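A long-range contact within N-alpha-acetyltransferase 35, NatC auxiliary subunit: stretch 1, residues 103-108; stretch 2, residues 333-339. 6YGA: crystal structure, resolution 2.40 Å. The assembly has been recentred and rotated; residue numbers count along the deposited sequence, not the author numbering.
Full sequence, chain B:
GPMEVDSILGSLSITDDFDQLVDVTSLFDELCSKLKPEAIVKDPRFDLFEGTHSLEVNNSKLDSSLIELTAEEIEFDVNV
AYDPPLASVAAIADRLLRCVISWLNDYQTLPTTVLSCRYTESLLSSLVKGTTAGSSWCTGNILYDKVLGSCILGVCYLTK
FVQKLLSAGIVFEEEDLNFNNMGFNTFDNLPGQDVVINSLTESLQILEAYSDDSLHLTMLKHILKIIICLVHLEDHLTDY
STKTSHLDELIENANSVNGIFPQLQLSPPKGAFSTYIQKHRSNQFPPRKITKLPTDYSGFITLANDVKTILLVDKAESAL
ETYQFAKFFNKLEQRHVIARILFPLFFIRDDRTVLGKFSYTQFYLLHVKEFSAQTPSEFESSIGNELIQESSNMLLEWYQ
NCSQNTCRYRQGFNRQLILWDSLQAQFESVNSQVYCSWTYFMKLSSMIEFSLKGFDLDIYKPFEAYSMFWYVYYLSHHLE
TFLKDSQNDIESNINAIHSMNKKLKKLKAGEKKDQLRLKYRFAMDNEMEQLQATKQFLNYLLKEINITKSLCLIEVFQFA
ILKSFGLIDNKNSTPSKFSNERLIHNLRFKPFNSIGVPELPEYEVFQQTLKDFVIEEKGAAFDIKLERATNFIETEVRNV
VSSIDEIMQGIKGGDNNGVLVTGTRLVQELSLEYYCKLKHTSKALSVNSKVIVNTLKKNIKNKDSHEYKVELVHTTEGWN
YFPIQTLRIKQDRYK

Stretch 1 103-108: WLNDYQ
Stretch 2 333-339: EQRHVIA

Two chain segments more than two hundred residues apart meet in a small, mixed contact, in which a histidine that caps one helix also bonds to an asparagine of the other stretch, with apolar packing beside it and two waters bridging the backbones and side chains. The interface is modest, 286 Å² summed over both sides. In stretch 1, Trp103 and Leu104 belong to a helix that begins earlier in the chain (phi/psi -69/-51 and -91/-46). Asn105 keeps similar angles (-77/-43), Asp106 flattens to -101/7, Tyr107 takes a left-handed conformation at 63/36, and Gln108 is extended at -88/161. Stretch 2 runs extended from Glu333 (-152/157) through Gln334 (-69/125) and Arg335 (-75/161) to His336 (-56/145), then enters a helix at Val337 (-64/-36) that continues through Ile338 (-61/-46) and Ala339 (-65/-33). The register is set by Leu104 CA to Val337 CA at 7.0 Å and Asn105 CA to His336 CA at 6.7 Å.

His336 is the pivot. It occupies the N-cap position with chi1 t (-165°) and chi2 -80°, so that its ND1 accepts from Ile338 N at 3.1 Å, satisfying an amide in the first turn, where no preceding helical carbonyl is available. The other ring nitrogen, NE2, donates to Asn105 OD1 at 3.0 Å in a weak bond with an angle of 150° at the hydrogen; the oxygen lies at the ring edge, near its plane. Imidazole suits this place because its two nitrogens can accept and donate at once. Asn105 points its CA-to-CB bond sideways, but chi1 m (-66°) and chi2 64° bring its end nearer, while its ND2 is bonded elsewhere in the structure.

Leu104, buried, points toward stretch 2 with chi1 m (-53°) and chi2 t (172°). Its CB lies 3.7 Å from His336 CE1, and its CD1 is 4.3 Å from Ile338 CG1, where Ile338 is m,m (-64°, -65°). Val337, chi1 p (60°), also points toward stretch 1 and sets CG1 3.8 Å from Leu104 O. Leu104, Val337 and Ile338 are all buried, and their aliphatic side chains suit such a place because they carry no polar group that would need a partner. The same carbonyl accepts from water 1 (Leu104 O to water O, 2.8 Å), which in turn accepts from Val337 N at 3.1 Å, linking the two backbones.

Farther along, Tyr107 (chi1 m, -52°; chi2 -86°) extends its hydroxyl to the extended segment. Tyr107 OH lies 3.1 Å from Gln334 NE2, and 2.5 Å from the oxygen of water 2. That water accepts from Gln334 NE2 at 3.0 Å and donates to Arg335 O at 2.9 Å. The Gln334 CA-to-CB bond points toward stretch 1, and chi1 t (-177°) and chi2 t (167°) keep the chain extended up to the amide, which is turned by chi3 -44°; NE2 ends beside Tyr107 OH. Arg335 points away, chi1 and chi2 both m, contributing its carbonyl through the water.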

# COMPACT_ATOMS: atom_id res chain seq x y z
N TRP B 103 11.13 12.17 0.32
CA TRP B 103 11.34 10.80 -0.13
C TRP B 103 10.66 9.80 0.80
O TRP B 103 9.90 8.93 0.34
CB TRP B 103 12.84 10.53 -0.22
CG TRP B 103 13.23 9.10 -0.46
CD1 TRP B 103 12.57 8.18 -1.22
CD2 TRP B 103 14.38 8.43 0.07
NE1 TRP B 103 13.23 6.98 -1.19
CE2 TRP B 103 14.35 7.11 -0.41
CE3 TRP B 103 15.44 8.82 0.90
CZ2 TRP B 103 15.33 6.17 -0.08
CZ3 TRP B 103 16.41 7.90 1.22
CH2 TRP B 103 16.35 6.59 0.73
N LEU B 104 10.91 9.90 2.11
CA LEU B 104 10.45 8.91 3.07
C LEU B 104 9.07 9.23 3.64
O LEU B 104 8.22 8.34 3.74
CB LEU B 104 11.47 8.78 4.20
CG LEU B 104 12.91 8.51 3.76
CD1 LEU B 104 13.87 8.58 4.94
CD2 LEU B 104 13.00 7.16 3.08
N ASN B 105 8.84 10.48 4.04
CA ASN B 105 7.56 10.85 4.64
C ASN B 105 6.46 10.99 3.59
O ASN B 105 5.33 10.53 3.81
CB ASN B 105 7.69 12.16 5.43
CG ASN B 105 8.59 12.02 6.64
OD1 ASN B 105 9.79 11.75 6.52
ND2 ASN B 105 8.02 12.23 7.82
N ASP B 106 6.76 11.61 2.45
CA ASP B 106 5.75 11.89 1.44
C ASP B 106 5.78 10.91 0.28
O ASP B 106 5.07 11.12 -0.71
CB ASP B 106 5.92 13.32 0.93
CG ASP B 106 5.80 14.36 2.03
OD1 ASP B 106 5.22 14.04 3.09
OD2 ASP B 106 6.28 15.50 1.83
N TYR B 107 6.59 9.85 0.37
CA TYR B 107 6.57 8.74 -0.59
C TYR B 107 6.95 9.19 -2.00
O TYR B 107 6.42 8.69 -3.00
CB TYR B 107 5.20 8.05 -0.61
CG TYR B 107 4.68 7.63 0.74
CD1 TYR B 107 5.03 6.41 1.30
CD2 TYR B 107 3.81 8.45 1.46
CE1 TYR B 107 4.55 6.02 2.53
CE2 TYR B 107 3.32 8.07 2.70
CZ TYR B 107 3.69 6.85 3.23
OH TYR B 107 3.21 6.47 4.46
N GLN B 108 7.89 10.13 -2.11
CA GLN B 108 8.36 10.53 -3.42
C GLN B 108 9.51 9.64 -3.86
O GLN B 108 10.15 8.96 -3.05
CB GLN B 108 8.79 12.00 -3.43
CG GLN B 108 7.64 12.97 -3.19
CD GLN B 108 6.41 12.63 -4.00
OE1 GLN B 108 6.41 12.73 -5.23
NE2 GLN B 108 5.35 12.22 -3.32
N GLU B 333 -2.87 5.60 13.57
CA GLU B 333 -2.46 6.19 12.31
C GLU B 333 -1.23 5.46 11.81
O GLU B 333 -0.49 4.83 12.59
CB GLU B 333 -2.20 7.69 12.44
CG GLU B 333 -1.02 8.06 13.32
CD GLU B 333 -0.81 9.56 13.43
OE1 GLU B 333 -1.70 10.32 13.00
OE2 GLU B 333 0.26 9.97 13.94
N GLN B 334 -1.00 5.54 10.50
CA GLN B 334 0.08 4.80 9.88
C GLN B 334 1.43 5.38 10.30
O GLN B 334 1.69 6.57 10.14
CB GLN B 334 -0.06 4.84 8.36
CG GLN B 334 0.98 4.03 7.61
CD GLN B 334 0.62 3.83 6.15
OE1 GLN B 334 -0.52 3.53 5.81
NE2 GLN B 334 1.61 4.00 5.27
N ARG B 335 2.29 4.52 10.84
CA ARG B 335 3.60 4.95 11.31
C ARG B 335 4.54 5.20 10.13
O ARG B 335 4.32 4.74 9.01
CB ARG B 335 4.22 3.89 12.23
CG ARG B 335 3.51 3.72 13.56
CD ARG B 335 3.73 4.92 14.48
NE ARG B 335 3.12 4.72 15.79
CZ ARG B 335 3.21 5.58 16.80
NH1 ARG B 335 3.90 6.71 16.65
NH2 ARG B 335 2.62 5.32 17.95
N HIS B 336 5.61 5.95 10.41
CA HIS B 336 6.64 6.21 9.41
C HIS B 336 7.19 4.89 8.88
O HIS B 336 7.30 3.90 9.61
CB HIS B 336 7.75 7.06 10.03
CG HIS B 336 8.68 7.68 9.03
ND1 HIS B 336 9.71 6.97 8.44
CD2 HIS B 336 8.73 8.93 8.52
CE1 HIS B 336 10.36 7.77 7.61
NE2 HIS B 336 9.79 8.96 7.64
N VAL B 337 7.54 4.88 7.59
CA VAL B 337 7.93 3.63 6.94
C VAL B 337 9.21 3.08 7.55
O VAL B 337 9.37 1.86 7.68
CB VAL B 337 8.06 3.84 5.41
CG1 VAL B 337 9.10 4.90 5.09
CG2 VAL B 337 8.38 2.52 4.71
N ILE B 338 10.14 3.95 7.94
CA ILE B 338 11.37 3.48 8.58
C ILE B 338 11.04 2.74 9.87
O ILE B 338 11.56 1.65 10.14
CB ILE B 338 12.33 4.66 8.84
CG1 ILE B 338 12.79 5.29 7.53
CG2 ILE B 338 13.53 4.20 9.65
CD1 ILE B 338 13.63 4.38 6.66
N ALA B 339 10.15 3.32 10.69
CA ALA B 339 9.74 2.64 11.92
C ALA B 339 8.99 1.35 11.62
O ALA B 339 9.10 0.38 12.37
CB ALA B 339 8.88 3.58 12.77
O HOH W 1 6.60 7.12 5.73
O HOH W 2 4.34 4.98 6.11